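Local coordinates for segregation and condensation protein B (Chlorobium tepidum TLS, PDB 1T6S), which probably acts in chromosome partitioning during cell division, as the winged-helix ScpB subunit of the bacterial SMC segregation and condensation complex, at residues 133-138 / 150-156; 98-102 / 114-118; 5-9 / 43-48. All blocks are in the same frame, centred on the assembly; numbering follows the deposited sequence.

Interaction 1: 133-138 / 150-156. With NO3 (nitrate ion), chain N.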
loop_
_atom_site.group_PDB
_atom_site.type_symbol
_atom_site.label_atom_id
_atom_site.label_comp_id
_atom_site.label_asym_id
_atom_site.label_seq_id
_atom_site.Cartn_x
_atom_site.Cartn_y
_atom_site.Cartn_z
ATOM N N GLY A 133 6.748 5.962 -5.106
ATOM C CA GLY A 133 7.217 4.863 -5.930
ATOM C C GLY A 133 6.201 3.774 -6.241
ATOM O O GLY A 133 6.573 2.694 -6.701
ATOM N N LEU A 134 4.917 4.050 -6.017
ATOM C CA LEU A 134 3.864 3.057 -6.286
ATOM C C LEU A 134 3.430 2.994 -7.751
ATOM O O LEU A 134 2.870 1.994 -8.195
ATOM C CB LEU A 134 2.647 3.344 -5.404
ATOM C CG LEU A 134 3.004 3.297 -3.917
ATOM C CD1 LEU A 134 1.824 3.719 -3.075
ATOM C CD2 LEU A 134 3.451 1.865 -3.567
ATOM N N ILE A 135 3.637 4.079 -8.484
ATOM C CA ILE A 135 3.310 4.099 -9.907
ATOM C C ILE A 135 4.515 4.712 -10.619
ATOM O O ILE A 135 5.394 5.290 -9.979
ATOM C CB ILE A 135 2.041 4.963 -10.227
ATOM C CG1 ILE A 135 2.251 6.410 -9.749
ATOM C CG2 ILE A 135 0.793 4.326 -9.570
ATOM C CD1 ILE A 135 1.105 7.373 -10.135
ATOM N N GLU A 136 4.526 4.600 -11.938
ATOM C CA GLU A 136 5.600 5.123 -12.750
ATOM C C GLU A 136 5.060 5.378 -14.155
ATOM O O GLU A 136 3.964 4.933 -14.511
ATOM C CB GLU A 136 6.725 4.091 -12.836
ATOM C CG GLU A 136 6.263 2.783 -13.478
ATOM C CD GLU A 136 7.351 1.740 -13.526
ATOM O OE1 GLU A 136 7.049 0.593 -13.936
ATOM O OE2 GLU A 136 8.500 2.070 -13.157
ATOM N N VAL A 137 5.845 6.079 -14.966
ATOM C CA VAL A 137 5.440 6.359 -16.342
ATOM C C VAL A 137 5.670 5.119 -17.208
ATOM O O VAL A 137 6.709 4.475 -17.100
ATOM C CB VAL A 137 6.257 7.539 -16.930
ATOM C CG1 VAL A 137 5.980 7.682 -18.433
ATOM C CG2 VAL A 137 5.912 8.821 -16.204
ATOM N N ARG A 138 4.708 4.794 -18.068
ATOM C CA ARG A 138 4.816 3.647 -18.971
ATOM C C ARG A 138 5.009 4.122 -20.404
ATOM O O ARG A 138 5.309 3.324 -21.292
ATOM C CB ARG A 138 3.542 2.805 -18.937
ATOM C CG ARG A 138 3.415 1.866 -17.773
ATOM C CD ARG A 138 3.746 0.428 -18.184
ATOM N NE ARG A 138 3.115 -0.520 -17.253
ATOM C CZ ARG A 138 3.488 -0.682 -15.988
ATOM N NH1 ARG A 138 4.499 0.027 -15.492
ATOM N NH2 ARG A 138 2.831 -1.532 -15.216
ATOM N N TYR A 150 0.422 6.158 -16.972
ATOM C CA TYR A 150 1.000 5.565 -15.765
ATOM C C TYR A 150 0.637 4.113 -15.560
ATOM O O TYR A 150 -0.357 3.636 -16.093
ATOM C CB TYR A 150 0.588 6.363 -14.529
ATOM C CG TYR A 150 0.979 7.816 -14.597
ATOM C CD1 TYR A 150 0.156 8.758 -15.213
ATOM C CD2 TYR A 150 2.201 8.243 -14.095
ATOM C CE1 TYR A 150 0.557 10.097 -15.328
ATOM C CE2 TYR A 150 2.599 9.564 -14.210
ATOM C CZ TYR A 150 1.777 10.482 -14.825
ATOM O OH TYR A 150 2.206 11.781 -14.942
ATOM N N GLY A 151 1.465 3.419 -14.786
ATOM C CA GLY A 151 1.224 2.016 -14.485
ATOM C C GLY A 151 1.766 1.760 -13.087
ATOM O O GLY A 151 2.497 2.594 -12.565
ATOM N N THR A 152 1.408 0.635 -12.474
ATOM C CA THR A 152 1.895 0.317 -11.137
ATOM C C THR A 152 3.353 -0.157 -11.237
ATOM O O THR A 152 3.828 -0.470 -12.326
ATOM C CB THR A 152 1.016 -0.784 -10.458
ATOM O OG1 THR A 152 0.850 -1.883 -11.358
ATOM C CG2 THR A 152 -0.366 -0.218 -10.079
ATOM N N THR A 153 4.043 -0.224 -10.102
ATOM C CA THR A 153 5.454 -0.615 -10.051
ATOM C C THR A 153 5.693 -1.945 -9.322
ATOM O O THR A 153 4.835 -2.399 -8.563
ATOM C CB THR A 153 6.274 0.453 -9.314
ATOM O OG1 THR A 153 5.801 0.565 -7.962
ATOM C CG2 THR A 153 6.146 1.811 -10.001
ATOM N N GLU A 154 6.861 -2.561 -9.540
ATOM C CA GLU A 154 7.180 -3.826 -8.863
ATOM C C GLU A 154 7.261 -3.507 -7.376
ATOM O O GLU A 154 7.078 -4.375 -6.519
ATOM C CB GLU A 154 8.528 -4.405 -9.339
ATOM C CG GLU A 154 8.666 -5.919 -9.093
ATOM C CD GLU A 154 7.726 -6.713 -9.980
ATOM O OE1 GLU A 154 7.356 -7.851 -9.620
ATOM O OE2 GLU A 154 7.348 -6.203 -11.058
ATOM N N VAL A 155 7.535 -2.243 -7.080
ATOM C CA VAL A 155 7.603 -1.774 -5.711
ATOM C C VAL A 155 6.214 -1.937 -5.086
ATOM O O VAL A 155 6.076 -2.387 -3.941
ATOM C CB VAL A 155 7.995 -0.304 -5.658
ATOM C CG1 VAL A 155 8.089 0.155 -4.200
ATOM C CG2 VAL A 155 9.320 -0.096 -6.385
ATOM N N PHE A 156 5.186 -1.555 -5.842
ATOM C CA PHE A 156 3.804 -1.690 -5.374
ATOM C C PHE A 156 3.464 -3.173 -5.221
ATOM O O PHE A 156 2.943 -3.597 -4.194
ATOM C CB PHE A 156 2.801 -1.078 -6.371
ATOM C CG PHE A 156 1.388 -1.590 -6.190
ATOM C CD1 PHE A 156 0.638 -1.232 -5.071
ATOM C CD2 PHE A 156 0.827 -2.461 -7.117
ATOM C CE1 PHE A 156 -0.662 -1.742 -4.883
ATOM C CE2 PHE A 156 -0.459 -2.975 -6.944
ATOM C CZ PHE A 156 -1.208 -2.614 -5.825
HETATM N N NO3 N . -1.177 -4.432 -10.881
HETATM O O1 NO3 N . -1.643 -5.552 -10.594
HETATM O O2 NO3 N . -0.491 -4.365 -11.872
HETATM O O3 NO3 N . -1.444 -3.499 -10.148
HETATM O O HOH W 1 2.533 -3.282 -13.094
#
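Arg138 folds back over the neighbouring strand to reach Thr152 because its chain turns sharply at chi2 (-102°), while Thr153 sets OG1 between its own backbone N and carbonyl carbon (chi1 62°), facing Gly133. The bent arginine lays its guanidinium flat over the backbone of Gly151, whose CA lies 3.8 Å from Arg138 CZ, over the centre of one face. NH1 and NH2 grip Thr152 O end-on, at 3.3 and 3.2 Å, both donors tilted somewhat from the carbonyl plane. On the same strand, Glu136 OE1 forms a salt bridge with Arg138 NH1, and its aliphatic part rests on Thr153 CG2. A lysine in place of Arg138 would probably lose the twin grip on Thr152 O and the flat cover over Gly151, leaving the glutamate with a less well directed mate.

Between the strands, Glu136 and Gly151 form the hydrogen-bonded antiparallel pair, each N donating to the other's O at 2.9 Å. Beyond it, Tyr150 takes the methyl groups of Ile135 and Val137 obliquely against its ring, with Val137 CG2 3.9 Å from Tyr150 CE2. Ile135 also packs on Leu129 of helix 125-131 and on Leu100 and Val103 of helix 87-106, and Tyr150 on Ile126 and Leu130.

Where the strand pairing ends, Thr153 OG1 donates to Gly133 O (2.6 Å), in the carbonyl plane and on a lone pair, and accepts from Phe156 N as N-cap of helix 154-159. Gly133 itself closes helix 125-131 in a Schellman motif, and thus one hydroxyl ties the end of one helix to the start of another. Polar bonds thus gather where strand 148-152 of the wing hairpin gives way to helix 154-159: the carbonyl of Thr152 is held by a guanidinium itself paired with Glu136, and the hydroxyl of Thr153 serves as donor and acceptor at once.

Interaction 2: 98-102 / 114-118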
loop_
_atom_site.group_PDB
_atom_site.type_symbol
_atom_site.label_atom_id
_atom_site.label_comp_id
_atom_site.label_asym_id
_atom_site.label_seq_id
_atom_site.Cartn_x
_atom_site.Cartn_y
_atom_site.Cartn_z
ATOM N N GLU A 98 -8.051 5.025 -4.315
ATOM C CA GLU A 98 -8.929 4.977 -5.499
ATOM C C GLU A 98 -8.147 5.219 -6.801
ATOM O O GLU A 98 -8.335 4.504 -7.781
ATOM C CB GLU A 98 -10.060 6.022 -5.396
ATOM C CG GLU A 98 -11.169 5.671 -4.408
ATOM C CD GLU A 98 -12.319 6.697 -4.375
ATOM O OE1 GLU A 98 -13.321 6.449 -3.663
ATOM O OE2 GLU A 98 -12.224 7.749 -5.052
ATOM N N VAL A 99 -7.283 6.228 -6.803
ATOM C CA VAL A 99 -6.502 6.507 -7.994
ATOM C C VAL A 99 -5.574 5.295 -8.259
ATOM O O VAL A 99 -5.467 4.813 -9.390
ATOM C CB VAL A 99 -5.682 7.830 -7.849
ATOM C CG1 VAL A 99 -4.705 7.990 -9.023
ATOM C CG2 VAL A 99 -6.633 9.026 -7.805
ATOM N N LEU A 100 -4.932 4.785 -7.208
ATOM C CA LEU A 100 -4.061 3.618 -7.332
ATOM C C LEU A 100 -4.822 2.447 -7.943
ATOM O O LEU A 100 -4.296 1.703 -8.772
ATOM C CB LEU A 100 -3.550 3.159 -5.965
ATOM C CG LEU A 100 -2.054 2.869 -5.890
ATOM C CD1 LEU A 100 -1.733 2.171 -4.569
ATOM C CD2 LEU A 100 -1.608 2.050 -7.068
ATOM N N ALA A 101 -6.062 2.274 -7.494
ATOM C CA ALA A 101 -6.934 1.212 -7.967
ATOM C C ALA A 101 -7.240 1.387 -9.452
ATOM O O ALA A 101 -7.238 0.415 -10.202
ATOM C CB ALA A 101 -8.249 1.219 -7.157
ATOM N N VAL A 102 -7.517 2.626 -9.865
ATOM C CA VAL A 102 -7.814 2.929 -11.265
ATOM C C VAL A 102 -6.594 2.628 -12.145
ATOM O O VAL A 102 -6.722 2.069 -13.237
ATOM C CB VAL A 102 -8.246 4.413 -11.445
ATOM C CG1 VAL A 102 -8.471 4.722 -12.936
ATOM C CG2 VAL A 102 -9.549 4.678 -10.669
ATOM N N ILE A 114 -7.967 9.019 -16.036
ATOM C CA ILE A 114 -8.290 8.690 -14.645
ATOM C C ILE A 114 -9.422 9.603 -14.175
ATOM O O ILE A 114 -10.371 9.166 -13.513
ATOM C CB ILE A 114 -7.056 8.887 -13.718
ATOM C CG1 ILE A 114 -6.000 7.808 -14.022
ATOM C CG2 ILE A 114 -7.503 8.832 -12.237
ATOM C CD1 ILE A 114 -4.616 8.123 -13.492
ATOM N N GLN A 115 -9.313 10.877 -14.528
ATOM C CA GLN A 115 -10.339 11.852 -14.163
ATOM C C GLN A 115 -11.714 11.438 -14.706
ATOM O O GLN A 115 -12.705 11.436 -13.967
ATOM C CB GLN A 115 -9.946 13.232 -14.683
ATOM C CG GLN A 115 -10.981 14.303 -14.421
ATOM C CD GLN A 115 -10.522 15.663 -14.896
ATOM O OE1 GLN A 115 -10.138 15.833 -16.060
ATOM N NE2 GLN A 115 -10.556 16.644 -13.999
ATOM N N GLN A 116 -11.766 11.078 -15.985
ATOM C CA GLN A 116 -13.012 10.648 -16.623
ATOM C C GLN A 116 -13.666 9.475 -15.873
ATOM O O GLN A 116 -14.862 9.495 -15.581
ATOM C CB GLN A 116 -12.744 10.211 -18.071
ATOM C CG GLN A 116 -12.192 11.298 -18.975
ATOM C CD GLN A 116 -13.249 12.313 -19.371
ATOM O OE1 GLN A 116 -12.929 13.413 -19.844
ATOM N NE2 GLN A 116 -14.519 11.946 -19.190
ATOM N N ILE A 117 -12.871 8.450 -15.581
ATOM C CA ILE A 117 -13.343 7.262 -14.881
ATOM C C ILE A 117 -13.861 7.567 -13.464
ATOM O O ILE A 117 -14.903 7.050 -13.057
ATOM C CB ILE A 117 -12.202 6.190 -14.809
ATOM C CG1 ILE A 117 -11.854 5.706 -16.224
ATOM C CG2 ILE A 117 -12.621 5.013 -13.952
ATOM C CD1 ILE A 117 -10.503 5.039 -16.338
ATOM N N ARG A 118 -13.137 8.408 -12.735
ATOM C CA ARG A 118 -13.480 8.796 -11.370
ATOM C C ARG A 118 -14.497 9.938 -11.266
ATOM O O ARG A 118 -15.387 9.905 -10.421
ATOM C CB ARG A 118 -12.227 9.257 -10.619
ATOM C CG ARG A 118 -11.261 8.165 -10.207
ATOM C CD ARG A 118 -10.106 8.761 -9.417
ATOM N NE ARG A 118 -10.466 9.181 -8.057
ATOM C CZ ARG A 118 -9.986 10.276 -7.469
ATOM N NH1 ARG A 118 -9.151 11.065 -8.131
ATOM N NH2 ARG A 118 -10.291 10.551 -6.204
#
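Arg118 lies across the side of helix 87-106, its guanidinium turned so that Val99 CG2 sits over one face, offset toward the rim, while Glu98 OE2 approaches the edge in its plane. The two side chains of the charged pair cross at about a right angle, and their carboxylate and guanidinium planes stand 70° apart. OE2 of Glu98 is 3.6 Å from NH2 of Arg118, a rather long salt bridge in which charge attraction, rather than a well-aligned hydrogen bond, does the work. The methyl group of Val99 comes slightly closer, with CG2 3.3 Å from Arg118 NH1, and the valine also crosses the arginine at about a right angle. A bend at chi3 (73°) in the otherwise extended chain of Arg118 turns the flat group over Val99 and brings its NH2 to Glu98.

Nearer the backbone the arginine is simply aliphatic: its CG packs 3.9 Å from Val102 CG2. The other branch of that valine serves the isoleucines. Val102 CG1 lies 4.1 Å from Ile114 CG1, the two side chains set obliquely, and 4.0 Å from Ile117 CD1, where the side chains slide past each other in opposite directions. Val102 is thus wedged between the arginine stem and the two isoleucines, and Val99 CG1 extends the apolar patch to Ile114 CG2. Val99 also leans on Ile126 and Leu129 of helix 125-131, and Ile114 on Val103, which joins the patch to the domain core.

The two short segments run at 111° to each other, their axes 10.6 Å apart at closest approach. Here the first helix of the C-terminal winged-helix domain packs against helix 111-118, which with helix 125-131 makes up the helix-turn-helix.

Interaction 3: 5-9 / 43-48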
loop_
_atom_site.group_PDB
_atom_site.type_symbol
_atom_site.label_atom_id
_atom_site.label_comp_id
_atom_site.label_asym_id
_atom_site.label_seq_id
_atom_site.Cartn_x
_atom_site.Cartn_y
_atom_site.Cartn_z
ATOM N N ARG A 5 -2.140 -17.061 41.968
ATOM C CA ARG A 5 -3.217 -16.859 41.009
ATOM C C ARG A 5 -3.226 -15.376 40.601
ATOM O O ARG A 5 -3.297 -15.052 39.415
ATOM C CB ARG A 5 -4.563 -17.285 41.632
ATOM C CG ARG A 5 -5.732 -17.513 40.646
ATOM C CD ARG A 5 -6.640 -16.287 40.526
ATOM N NE ARG A 5 -7.909 -16.580 39.841
ATOM C CZ ARG A 5 -8.030 -16.882 38.546
ATOM N NH1 ARG A 5 -6.957 -16.939 37.770
ATOM N NH2 ARG A 5 -9.231 -17.113 38.020
ATOM N N GLN A 6 -3.104 -14.480 41.577
ATOM C CA GLN A 6 -3.127 -13.052 41.282
ATOM C C GLN A 6 -1.929 -12.607 40.437
ATOM O O GLN A 6 -2.060 -11.750 39.567
ATOM C CB GLN A 6 -3.172 -12.237 42.576
ATOM C CG GLN A 6 -4.161 -12.774 43.602
ATOM C CD GLN A 6 -5.526 -13.095 43.003
ATOM O OE1 GLN A 6 -6.198 -12.223 42.432
ATOM N NE2 GLN A 6 -5.949 -14.359 43.138
ATOM N N GLN A 7 -0.769 -13.197 40.699
ATOM C CA GLN A 7 0.428 -12.853 39.955
ATOM C C GLN A 7 0.297 -13.376 38.518
ATOM O O GLN A 7 0.689 -12.709 37.567
ATOM C CB GLN A 7 1.659 -13.443 40.637
ATOM C CG GLN A 7 2.968 -13.174 39.927
ATOM C CD GLN A 7 3.354 -11.698 39.893
ATOM O OE1 GLN A 7 4.323 -11.323 39.232
ATOM N NE2 GLN A 7 2.602 -10.855 40.609
ATOM N N LEU A 8 -0.268 -14.569 38.373
ATOM C CA LEU A 8 -0.475 -15.162 37.065
ATOM C C LEU A 8 -1.464 -14.292 36.289
ATOM O O LEU A 8 -1.342 -14.105 35.074
ATOM C CB LEU A 8 -1.065 -16.563 37.202
ATOM C CG LEU A 8 -0.464 -17.727 36.418
ATOM C CD1 LEU A 8 -1.523 -18.811 36.393
ATOM C CD2 LEU A 8 -0.060 -17.340 34.986
ATOM N N LEU A 9 -2.449 -13.758 37.002
ATOM C CA LEU A 9 -3.454 -12.923 36.372
ATOM C C LEU A 9 -2.781 -11.636 35.887
ATOM O O LEU A 9 -3.020 -11.189 34.758
ATOM C CB LEU A 9 -4.594 -12.626 37.355
ATOM C CG LEU A 9 -6.034 -12.813 36.844
ATOM C CD1 LEU A 9 -6.235 -14.220 36.293
ATOM C CD2 LEU A 9 -7.008 -12.564 37.988
ATOM N N GLU A 43 -11.473 -18.038 31.781
ATOM C CA GLU A 43 -11.927 -17.731 33.144
ATOM C C GLU A 43 -11.031 -16.667 33.773
ATOM O O GLU A 43 -11.497 -15.827 34.539
ATOM C CB GLU A 43 -11.897 -19.012 33.988
ATOM C CG GLU A 43 -12.948 -19.112 35.075
ATOM C CD GLU A 43 -13.159 -20.558 35.565
ATOM O OE1 GLU A 43 -12.219 -21.139 36.180
ATOM O OE2 GLU A 43 -14.266 -21.113 35.325
ATOM N N ALA A 44 -9.737 -16.708 33.458
ATOM C CA ALA A 44 -8.799 -15.725 33.999
ATOM C C ALA A 44 -9.073 -14.395 33.313
ATOM O O ALA A 44 -9.056 -13.340 33.944
ATOM C CB ALA A 44 -7.361 -16.173 33.745
ATOM N N VAL A 45 -9.331 -14.450 32.012
ATOM C CA VAL A 45 -9.623 -13.252 31.251
ATOM C C VAL A 45 -10.922 -12.626 31.757
ATOM O O VAL A 45 -11.007 -11.409 31.871
ATOM C CB VAL A 45 -9.732 -13.579 29.749
ATOM C CG1 VAL A 45 -10.315 -12.403 28.985
ATOM C CG2 VAL A 45 -8.354 -13.927 29.212
ATOM N N ASP A 46 -11.925 -13.457 32.059
ATOM C CA ASP A 46 -13.203 -12.952 32.580
ATOM C C ASP A 46 -12.989 -12.182 33.882
ATOM O O ASP A 46 -13.587 -11.123 34.076
ATOM C CB ASP A 46 -14.202 -14.093 32.848
ATOM C CG ASP A 46 -14.686 -14.776 31.574
ATOM O OD1 ASP A 46 -14.625 -14.173 30.485
ATOM O OD2 ASP A 46 -15.154 -15.932 31.666
ATOM N N GLU A 47 -12.147 -12.712 34.770
ATOM C CA GLU A 47 -11.873 -12.044 36.043
ATOM C C GLU A 47 -11.267 -10.658 35.821
ATOM O O GLU A 47 -11.682 -9.685 36.457
ATOM C CB GLU A 47 -10.939 -12.893 36.925
ATOM C CG GLU A 47 -10.560 -12.206 38.245
ATOM C CD GLU A 47 -9.973 -13.153 39.296
ATOM O OE1 GLU A 47 -9.917 -14.384 39.046
ATOM O OE2 GLU A 47 -9.574 -12.654 40.388
ATOM N N LEU A 48 -10.296 -10.567 34.912
ATOM C CA LEU A 48 -9.673 -9.284 34.613
ATOM C C LEU A 48 -10.761 -8.327 34.108
ATOM O O LEU A 48 -10.870 -7.195 34.588
ATOM C CB LEU A 48 -8.570 -9.445 33.549
ATOM C CG LEU A 48 -7.283 -10.200 33.948
ATOM C CD1 LEU A 48 -6.352 -10.354 32.745
ATOM C CD2 LEU A 48 -6.583 -9.446 35.072
#
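Leu9 is the apolar centre of the contact between helices 2-18 and 38-55, and it touches three residues of segment 43-48 at once. Its CD1 presses on Ala44 CB at 3.4 Å, tighter than usual van der Waals contact. Its CG meets Leu48 CD2 at 3.8 Å, where the two leucines slide past each other in opposite directions. The remaining branch, CD2, is turned to Glu47 and lies 3.3 Å from its CD, so that the leucine packs against the flat end of an acid and the two side chains cross at about a right angle. The backbones come nearest at Leu9 and Ala44, whose CA atoms are 6.5 Å apart, although the segment axes stay 11.0 Å apart. Leu12, a turn further along helix 2-18, also packs on Ala44, while Leu48 reaches Ile61 of strand 59-64.

The charged part is a single salt bridge, from Arg5 NH2 to Glu47 OE1 at 3.0 Å. Glu47 OE1 does not meet the guanidinium at its edge but lies over one face, 3.1 Å from Arg5 NE as well, and the two flat groups are turned 83° apart. Such a pairing draws on charge more than on any straight N-H bond. Arg5 gets there with a bend at chi2 (-97°), which carries its chain across to the second helix, where its NH1 approaches Ala44 CB. Glu47, in contrast, is extended and reaches out from its own helix to meet it.

With the segments nearly perpendicular, the leucine fills the crossing and the ion pair lies beside it. Glu47 takes part in both, its carboxylate touching the methyl group of Leu9 with CD and the guanidinium of Arg5 with OE1, a pairing that is likely to steady the acid in its ionised form.

Interactions 1 and 2 belong to the C-terminal winged-helix domain and meet through Leu100 of helix 87-106, which touches Leu134, Ile135, Thr152 and Phe156; both also come within reach of the second subunit. Interaction 3 lies at the other end of the elongated chain, its centre about 51 Å from that of interaction 1, and no other chain of the assembly touches it. Interaction 1, in part strand pairing, is rich in directed hydrogen bonds and more buried, whereas the two helix crossings depend on side chains alone. Each of these combines an apolar patch, in part buried, with an arginine-glutamate pair that is partly exposed, long in interaction 2 and close in interaction 3.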